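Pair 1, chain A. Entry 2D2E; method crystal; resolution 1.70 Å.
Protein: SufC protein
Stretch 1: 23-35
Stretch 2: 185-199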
# COMPACT_ATOMS: atom_id res chain seq x y z
N ASN A 23 1.13 -14.61 -9.14
CA ASN A 23 -0.29 -14.53 -9.50
C ASN A 23 -0.98 -14.11 -8.21
O ASN A 23 -0.95 -14.84 -7.23
CB ASN A 23 -0.79 -15.89 -9.97
CG ASN A 23 -0.23 -16.25 -11.32
OD1 ASN A 23 -0.44 -15.53 -12.30
ND2 ASN A 23 0.53 -17.34 -11.38
N LEU A 24 -1.59 -12.92 -8.22
CA LEU A 24 -2.23 -12.40 -7.02
C LEU A 24 -3.36 -11.47 -7.44
O LEU A 24 -3.12 -10.50 -8.14
CB LEU A 24 -1.19 -11.61 -6.20
CG LEU A 24 -1.48 -11.32 -4.71
CD1 LEU A 24 -0.19 -10.94 -4.00
CD2 LEU A 24 -2.50 -10.21 -4.57
N VAL A 25 -4.58 -11.78 -7.01
CA VAL A 25 -5.75 -10.95 -7.34
C VAL A 25 -6.40 -10.34 -6.11
O VAL A 25 -6.68 -11.07 -5.15
CB VAL A 25 -6.85 -11.81 -8.05
CG1 VAL A 25 -8.10 -10.99 -8.27
CG2 VAL A 25 -6.35 -12.30 -9.39
N VAL A 26 -6.62 -9.03 -6.11
CA VAL A 26 -7.31 -8.38 -4.99
C VAL A 26 -8.60 -7.75 -5.53
O VAL A 26 -8.55 -6.74 -6.25
CB VAL A 26 -6.48 -7.25 -4.34
CG1 VAL A 26 -7.25 -6.66 -3.14
CG2 VAL A 26 -5.14 -7.80 -3.85
N PRO A 27 -9.76 -8.33 -5.20
CA PRO A 27 -11.02 -7.74 -5.70
C PRO A 27 -11.27 -6.39 -5.06
O PRO A 27 -10.99 -6.19 -3.89
CB PRO A 27 -12.08 -8.75 -5.25
CG PRO A 27 -11.32 -10.07 -5.17
CD PRO A 27 -10.00 -9.62 -4.53
N LYS A 28 -11.81 -5.45 -5.84
CA LYS A 28 -12.16 -4.15 -5.29
C LYS A 28 -13.22 -4.46 -4.22
O LYS A 28 -14.15 -5.24 -4.45
CB LYS A 28 -12.73 -3.24 -6.40
CG LYS A 28 -12.88 -1.78 -5.97
CD LYS A 28 -13.50 -0.94 -7.09
CE LYS A 28 -12.58 -0.86 -8.30
NZ LYS A 28 -13.15 0.03 -9.38
N GLY A 29 -13.07 -3.86 -3.04
CA GLY A 29 -13.97 -4.10 -1.93
C GLY A 29 -13.30 -4.96 -0.86
O GLY A 29 -13.79 -5.07 0.27
N GLU A 30 -12.17 -5.56 -1.22
CA GLU A 30 -11.47 -6.42 -0.27
C GLU A 30 -10.11 -5.88 0.15
O GLU A 30 -9.51 -5.04 -0.52
CB GLU A 30 -11.29 -7.84 -0.84
CG GLU A 30 -12.63 -8.56 -1.01
CD GLU A 30 -12.53 -10.00 -1.51
OE1 GLU A 30 -11.43 -10.60 -1.53
OE2 GLU A 30 -13.59 -10.56 -1.88
N VAL A 31 -9.66 -6.36 1.31
CA VAL A 31 -8.35 -6.00 1.86
C VAL A 31 -7.61 -7.32 2.05
O VAL A 31 -8.04 -8.20 2.79
CB VAL A 31 -8.45 -5.27 3.22
CG1 VAL A 31 -7.04 -5.03 3.78
CG2 VAL A 31 -9.17 -3.94 3.05
N HIS A 32 -6.50 -7.46 1.33
CA HIS A 32 -5.70 -8.68 1.42
C HIS A 32 -4.34 -8.40 2.05
O HIS A 32 -3.88 -7.25 2.09
CB HIS A 32 -5.46 -9.25 0.04
CG HIS A 32 -6.69 -9.81 -0.60
ND1 HIS A 32 -6.62 -10.68 -1.67
CD2 HIS A 32 -8.00 -9.61 -0.35
CE1 HIS A 32 -7.85 -10.98 -2.05
NE2 HIS A 32 -8.71 -10.35 -1.27
N ALA A 33 -3.72 -9.48 2.51
CA ALA A 33 -2.38 -9.43 3.08
C ALA A 33 -1.42 -10.25 2.20
O ALA A 33 -1.81 -11.29 1.63
CB ALA A 33 -2.40 -10.04 4.52
N LEU A 34 -0.16 -9.79 2.07
CA LEU A 34 0.88 -10.51 1.35
C LEU A 34 2.02 -10.66 2.37
O LEU A 34 2.64 -9.67 2.76
CB LEU A 34 1.40 -9.74 0.12
CG LEU A 34 2.59 -10.44 -0.58
CD1 LEU A 34 2.26 -11.87 -1.01
CD2 LEU A 34 2.99 -9.59 -1.77
N MET A 35 2.25 -11.89 2.78
CA MET A 35 3.27 -12.21 3.77
C MET A 35 4.38 -13.03 3.14
O MET A 35 4.28 -13.47 2.00
CB MET A 35 2.64 -13.02 4.92
CG MET A 35 1.55 -12.27 5.65
SD MET A 35 0.95 -13.22 7.06
CE MET A 35 2.37 -13.16 8.13
N GLY A 185 -6.22 3.97 9.02
CA GLY A 185 -6.44 4.47 7.68
C GLY A 185 -7.06 3.42 6.76
O GLY A 185 -8.04 3.69 6.06
N VAL A 186 -6.51 2.21 6.75
CA VAL A 186 -7.07 1.19 5.87
C VAL A 186 -8.51 0.85 6.26
O VAL A 186 -9.36 0.72 5.40
CB VAL A 186 -6.17 -0.08 5.86
CG1 VAL A 186 -6.85 -1.21 5.07
CG2 VAL A 186 -4.83 0.26 5.20
N ASN A 187 -8.80 0.75 7.55
CA ASN A 187 -10.16 0.43 7.96
C ASN A 187 -11.13 1.57 7.60
O ASN A 187 -12.29 1.33 7.28
CB ASN A 187 -10.20 0.11 9.46
CG ASN A 187 -9.60 -1.26 9.78
OD1 ASN A 187 -9.81 -2.23 9.04
ND2 ASN A 187 -8.88 -1.35 10.90
N ALA A 188 -10.65 2.81 7.64
CA ALA A 188 -11.50 3.94 7.29
C ALA A 188 -11.83 3.98 5.79
O ALA A 188 -12.87 4.50 5.38
CB ALA A 188 -10.84 5.23 7.73
N MET A 189 -10.94 3.44 4.96
CA MET A 189 -11.14 3.39 3.51
C MET A 189 -11.96 2.19 3.04
O MET A 189 -12.41 2.18 1.89
CB MET A 189 -9.79 3.33 2.78
CG MET A 189 -8.99 4.63 2.85
SD MET A 189 -9.83 5.96 1.96
CE MET A 189 -9.56 5.53 0.24
N ARG A 190 -12.12 1.18 3.90
CA ARG A 190 -12.85 -0.03 3.51
C ARG A 190 -14.20 0.31 2.91
O ARG A 190 -14.97 1.07 3.49
CB ARG A 190 -13.08 -0.96 4.69
CG ARG A 190 -11.90 -1.74 5.12
CD ARG A 190 -12.39 -2.80 6.08
NE ARG A 190 -11.31 -3.43 6.82
CZ ARG A 190 -10.91 -4.68 6.64
NH1 ARG A 190 -11.49 -5.46 5.74
NH2 ARG A 190 -9.92 -5.14 7.38
N GLY A 191 -14.48 -0.30 1.77
CA GLY A 191 -15.73 -0.02 1.09
C GLY A 191 -15.72 -0.70 -0.27
O GLY A 191 -14.68 -1.20 -0.73
N PRO A 192 -16.85 -0.66 -0.98
CA PRO A 192 -16.97 -1.29 -2.29
C PRO A 192 -16.11 -0.71 -3.40
O PRO A 192 -15.88 -1.35 -4.42
CB PRO A 192 -18.47 -1.17 -2.60
CG PRO A 192 -18.86 0.09 -1.88
CD PRO A 192 -18.13 -0.04 -0.56
N ASN A 193 -15.59 0.49 -3.16
CA ASN A 193 -14.81 1.19 -4.16
C ASN A 193 -13.33 1.26 -3.84
O ASN A 193 -12.60 2.07 -4.42
CB ASN A 193 -15.38 2.61 -4.29
CG ASN A 193 -16.90 2.60 -4.51
OD1 ASN A 193 -17.38 1.93 -5.43
ND2 ASN A 193 -17.65 3.32 -3.67
N PHE A 194 -12.88 0.42 -2.92
CA PHE A 194 -11.48 0.44 -2.53
C PHE A 194 -10.95 -0.99 -2.32
O PHE A 194 -11.65 -1.81 -1.77
CB PHE A 194 -11.39 1.21 -1.21
CG PHE A 194 -10.02 1.20 -0.57
CD1 PHE A 194 -9.01 2.02 -1.06
CD2 PHE A 194 -9.77 0.42 0.54
CE1 PHE A 194 -7.77 2.07 -0.44
CE2 PHE A 194 -8.51 0.46 1.18
CZ PHE A 194 -7.53 1.29 0.69
N GLY A 195 -9.74 -1.26 -2.80
CA GLY A 195 -9.12 -2.55 -2.56
C GLY A 195 -7.72 -2.26 -2.01
O GLY A 195 -7.11 -1.25 -2.37
N ALA A 196 -7.21 -3.13 -1.15
CA ALA A 196 -5.87 -2.91 -0.61
C ALA A 196 -5.08 -4.21 -0.45
O ALA A 196 -5.66 -5.29 -0.26
CB ALA A 196 -5.96 -2.23 0.75
N LEU A 197 -3.76 -4.08 -0.52
CA LEU A 197 -2.87 -5.22 -0.29
C LEU A 197 -1.88 -4.71 0.76
O LEU A 197 -1.16 -3.75 0.51
CB LEU A 197 -2.12 -5.59 -1.58
CG LEU A 197 -1.14 -6.78 -1.45
CD1 LEU A 197 -1.90 -8.05 -1.10
CD2 LEU A 197 -0.35 -6.96 -2.73
N VAL A 198 -1.86 -5.35 1.92
CA VAL A 198 -0.96 -4.97 3.01
C VAL A 198 0.16 -6.00 2.98
O VAL A 198 -0.09 -7.22 3.13
CB VAL A 198 -1.70 -5.02 4.35
CG1 VAL A 198 -0.77 -4.69 5.51
CG2 VAL A 198 -2.86 -4.03 4.33
N ILE A 199 1.39 -5.52 2.75
CA ILE A 199 2.56 -6.39 2.68
C ILE A 199 3.23 -6.35 4.04
O ILE A 199 3.48 -5.27 4.59
CB ILE A 199 3.53 -5.89 1.57
CG1 ILE A 199 2.77 -5.91 0.24
CG2 ILE A 199 4.80 -6.77 1.50
CD1 ILE A 199 3.55 -5.26 -0.91
O HOH W 1 -13.47 -5.90 3.16

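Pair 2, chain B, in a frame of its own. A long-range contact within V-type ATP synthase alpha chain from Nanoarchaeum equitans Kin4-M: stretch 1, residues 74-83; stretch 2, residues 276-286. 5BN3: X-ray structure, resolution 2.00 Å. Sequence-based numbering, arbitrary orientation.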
# COMPACT_ATOMS: atom_id res chain seq x y z
N GLY B 74 37.46 -33.99 -10.63
CA GLY B 74 36.16 -34.63 -10.80
C GLY B 74 34.99 -33.67 -10.84
O GLY B 74 33.86 -34.07 -11.12
N LEU B 75 35.25 -32.39 -10.57
CA LEU B 75 34.20 -31.37 -10.57
C LEU B 75 33.98 -30.79 -11.96
O LEU B 75 32.84 -30.57 -12.38
CB LEU B 75 34.57 -30.24 -9.60
CG LEU B 75 34.63 -30.58 -8.11
CD1 LEU B 75 35.16 -29.40 -7.31
CD2 LEU B 75 33.26 -30.97 -7.60
N LEU B 76 35.07 -30.56 -12.68
CA LEU B 76 35.02 -29.90 -13.99
C LEU B 76 34.21 -30.68 -15.02
O LEU B 76 34.27 -31.91 -15.07
CB LEU B 76 36.43 -29.62 -14.51
CG LEU B 76 37.27 -28.66 -13.67
CD1 LEU B 76 38.65 -28.45 -14.28
CD2 LEU B 76 36.55 -27.34 -13.53
N ALA B 77 33.45 -29.94 -15.83
CA ALA B 77 32.62 -30.50 -16.91
C ALA B 77 31.48 -31.39 -16.42
O ALA B 77 30.88 -32.12 -17.21
CB ALA B 77 33.48 -31.24 -17.93
N ASN B 78 31.18 -31.32 -15.13
CA ASN B 78 30.10 -32.13 -14.56
C ASN B 78 28.98 -31.30 -13.94
O ASN B 78 29.17 -30.12 -13.63
CB ASN B 78 30.66 -33.12 -13.54
CG ASN B 78 31.35 -34.30 -14.19
OD1 ASN B 78 30.77 -34.98 -15.04
ND2 ASN B 78 32.60 -34.55 -13.81
N ILE B 79 27.82 -31.92 -13.77
CA ILE B 79 26.67 -31.25 -13.17
C ILE B 79 26.28 -31.90 -11.84
O ILE B 79 26.19 -33.13 -11.74
CB ILE B 79 25.47 -31.19 -14.15
CG1 ILE B 79 24.27 -30.49 -13.50
CG2 ILE B 79 25.10 -32.58 -14.65
CD1 ILE B 79 23.12 -30.24 -14.47
N PHE B 80 26.06 -31.08 -10.82
CA PHE B 80 25.75 -31.58 -9.49
C PHE B 80 24.48 -30.92 -8.98
O PHE B 80 24.07 -29.87 -9.49
CB PHE B 80 26.91 -31.27 -8.54
CG PHE B 80 28.23 -31.81 -9.00
CD1 PHE B 80 29.04 -31.07 -9.84
CD2 PHE B 80 28.67 -33.06 -8.58
CE1 PHE B 80 30.26 -31.56 -10.27
CE2 PHE B 80 29.89 -33.56 -9.00
CZ PHE B 80 30.69 -32.81 -9.85
N ASP B 81 23.84 -31.52 -7.97
CA ASP B 81 22.68 -30.89 -7.34
C ASP B 81 23.14 -29.95 -6.23
O ASP B 81 24.34 -29.76 -6.04
CB ASP B 81 21.67 -31.93 -6.84
CG ASP B 81 22.15 -32.69 -5.60
OD1 ASP B 81 23.33 -32.57 -5.22
OD2 ASP B 81 21.32 -33.42 -5.01
N GLY B 82 22.19 -29.36 -5.51
CA GLY B 82 22.52 -28.40 -4.47
C GLY B 82 23.39 -28.94 -3.35
O GLY B 82 24.06 -28.18 -2.65
N LEU B 83 23.38 -30.26 -3.17
CA LEU B 83 24.16 -30.89 -2.11
C LEU B 83 25.47 -31.48 -2.63
O LEU B 83 26.22 -32.11 -1.88
CB LEU B 83 23.34 -31.97 -1.40
CG LEU B 83 22.16 -31.50 -0.54
CD1 LEU B 83 21.40 -32.68 0.04
CD2 LEU B 83 22.66 -30.59 0.56
N LEU B 276 34.17 -25.35 -24.11
CA LEU B 276 33.79 -24.59 -22.92
C LEU B 276 33.50 -25.45 -21.70
O LEU B 276 33.76 -25.05 -20.57
CB LEU B 276 32.58 -23.70 -23.22
CG LEU B 276 32.76 -22.61 -24.27
CD1 LEU B 276 31.51 -21.74 -24.35
CD2 LEU B 276 33.96 -21.76 -23.94
N MET B 277 32.95 -26.64 -21.94
CA MET B 277 32.53 -27.52 -20.85
C MET B 277 33.67 -27.89 -19.89
O MET B 277 33.45 -28.05 -18.70
CB MET B 277 31.88 -28.78 -21.41
CG MET B 277 30.89 -29.43 -20.47
SD MET B 277 29.47 -28.37 -20.13
CE MET B 277 29.33 -28.57 -18.35
N TYR B 278 34.89 -28.00 -20.42
CA TYR B 278 36.02 -28.45 -19.61
C TYR B 278 36.47 -27.45 -18.53
O TYR B 278 37.22 -27.82 -17.63
CB TYR B 278 37.20 -28.83 -20.51
CG TYR B 278 37.00 -30.10 -21.31
CD1 TYR B 278 36.09 -31.06 -20.91
CD2 TYR B 278 37.74 -30.33 -22.46
CE1 TYR B 278 35.91 -32.22 -21.64
CE2 TYR B 278 37.56 -31.48 -23.20
CZ TYR B 278 36.65 -32.42 -22.78
OH TYR B 278 36.47 -33.58 -23.50
N ARG B 279 36.01 -26.20 -18.64
CA ARG B 279 36.31 -25.19 -17.62
C ARG B 279 35.08 -24.86 -16.78
O ARG B 279 35.11 -23.98 -15.93
CB ARG B 279 36.83 -23.90 -18.27
CG ARG B 279 35.74 -23.06 -18.94
CD ARG B 279 36.21 -21.64 -19.24
NE ARG B 279 35.15 -20.81 -19.80
CZ ARG B 279 35.27 -19.52 -20.07
NH1 ARG B 279 36.41 -18.89 -19.83
NH2 ARG B 279 34.24 -18.84 -20.57
N THR B 280 34.00 -25.60 -17.02
CA THR B 280 32.71 -25.27 -16.43
C THR B 280 32.24 -26.28 -15.38
O THR B 280 32.37 -27.50 -15.57
CB THR B 280 31.64 -25.14 -17.53
OG1 THR B 280 32.08 -24.20 -18.52
CG2 THR B 280 30.31 -24.66 -16.95
N ILE B 281 31.70 -25.77 -14.28
CA ILE B 281 31.05 -26.61 -13.27
C ILE B 281 29.60 -26.16 -13.12
O ILE B 281 29.33 -24.97 -12.94
CB ILE B 281 31.75 -26.50 -11.90
CG1 ILE B 281 33.23 -26.86 -12.03
CG2 ILE B 281 31.07 -27.40 -10.88
CD1 ILE B 281 34.02 -26.67 -10.76
N LEU B 282 28.67 -27.11 -13.20
CA LEU B 282 27.25 -26.79 -13.11
C LEU B 282 26.66 -27.27 -11.79
O LEU B 282 26.83 -28.43 -11.41
CB LEU B 282 26.48 -27.43 -14.27
CG LEU B 282 26.80 -26.99 -15.70
CD1 LEU B 282 25.78 -27.55 -16.68
CD2 LEU B 282 26.85 -25.49 -15.79
N ILE B 283 25.99 -26.36 -11.08
CA ILE B 283 25.28 -26.72 -9.86
C ILE B 283 23.79 -26.42 -10.04
O ILE B 283 23.39 -25.27 -10.19
CB ILE B 283 25.83 -25.95 -8.65
CG1 ILE B 283 27.30 -26.33 -8.44
CG2 ILE B 283 25.03 -26.27 -7.40
CD1 ILE B 283 28.05 -25.39 -7.56
N ALA B 284 22.98 -27.48 -10.04
CA ALA B 284 21.57 -27.35 -10.36
C ALA B 284 20.65 -27.76 -9.22
O ALA B 284 20.62 -28.93 -8.83
CB ALA B 284 21.24 -28.18 -11.60
N ASN B 285 19.92 -26.79 -8.68
CA ASN B 285 18.80 -27.09 -7.80
C ASN B 285 17.57 -26.38 -8.35
O ASN B 285 17.31 -25.22 -8.02
CB ASN B 285 19.08 -26.67 -6.36
CG ASN B 285 18.20 -27.40 -5.36
OD1 ASN B 285 18.47 -28.55 -5.01
ND2 ASN B 285 17.14 -26.74 -4.90
N THR B 286 16.84 -27.08 -9.21
CA THR B 286 15.73 -26.49 -9.96
C THR B 286 14.58 -26.05 -9.06
O THR B 286 14.54 -26.39 -7.87
CB THR B 286 15.21 -27.44 -11.04
OG1 THR B 286 14.69 -28.63 -10.43
CG2 THR B 286 16.33 -27.82 -11.99
O HOH W 2 19.53 -30.92 -4.24

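The sharpest difference between the two pairs lies near the start of the second strand: Gly A195 in pair 1 occupies the position of Ile B281 in pair 2, with CA atoms 0.4 Å apart after superposition. An ideal CB on Gly A195 would point toward the first stretch and sit tightly, 3.5 Å from Lys A28 CA. In pair 2 the isoleucine is accommodated with its CA-to-CB bond sideways, and its side chain packs against the preceding turn: Ile B281 CG1 lies 3.7 Å from Leu B76 CD2, and CD1 lies 3.8 Å from Leu B75 CB. Lys A28, at the position of Leu B76, instead lays its aliphatic chain along the other backbone, CG 3.4 Å from Pro A192 O.

Around this substitution the backbone is nearly the same, with an RMSD of 0.9 Å over 14 residues. In each pair a type II turn, Pro A27 to Glu A30 or Leu B75 to Asn B78, leads into a strand that runs parallel to the second. Four hydrogen bonds correspond. At the turn, Gly A29 N donates to Phe A194 O (2.8 Å) and Ala B77 N to Thr B280 O (2.7 Å). The ladder follows: Ala A196 N to Glu A30 O and Leu B282 N to Asn B78 O, both 3.1 Å; His A32 N to Ala A196 O and Phe B80 N to Leu B282 O, both 2.8 Å; then Val A198 N to His A32 O (2.8 Å) and Ala B284 N to Phe B80 O (2.7 Å). Pair 1 adds a fifth, Leu A34 N to Val A198 O (2.8 Å), whereas Ala B284 O, at Val A198's position, finds no partner.

Side chains differ within limits set by the backbone. The third turn residue is glycine in pair 1, where its angles call for glycine, and alanine in pair 2, at phi 107° and 65°. The methyl is used: Ala B77 CB approaches the edge of the Tyr B278 ring, 4.0 Å from CD1.

On the sheet face of Val A31 and Ala A196, Val A31 and Val A198 (CG1 to CG2, 4.3 Å) become the larger Ile B79 and smaller Ala B284 (CD1 to CB, 4.0 Å), while Ala A196 is replaced by the larger Leu B282. On the other face, His A32 matches Phe B80. Within its own stretch His A32 NE2 donates to Glu A30 OE1 (2.7 Å); its CB also lies 3.9 Å from Leu A197 CD1. Phe B80 CE1 meets Ile B281 CG2 at 4.3 Å.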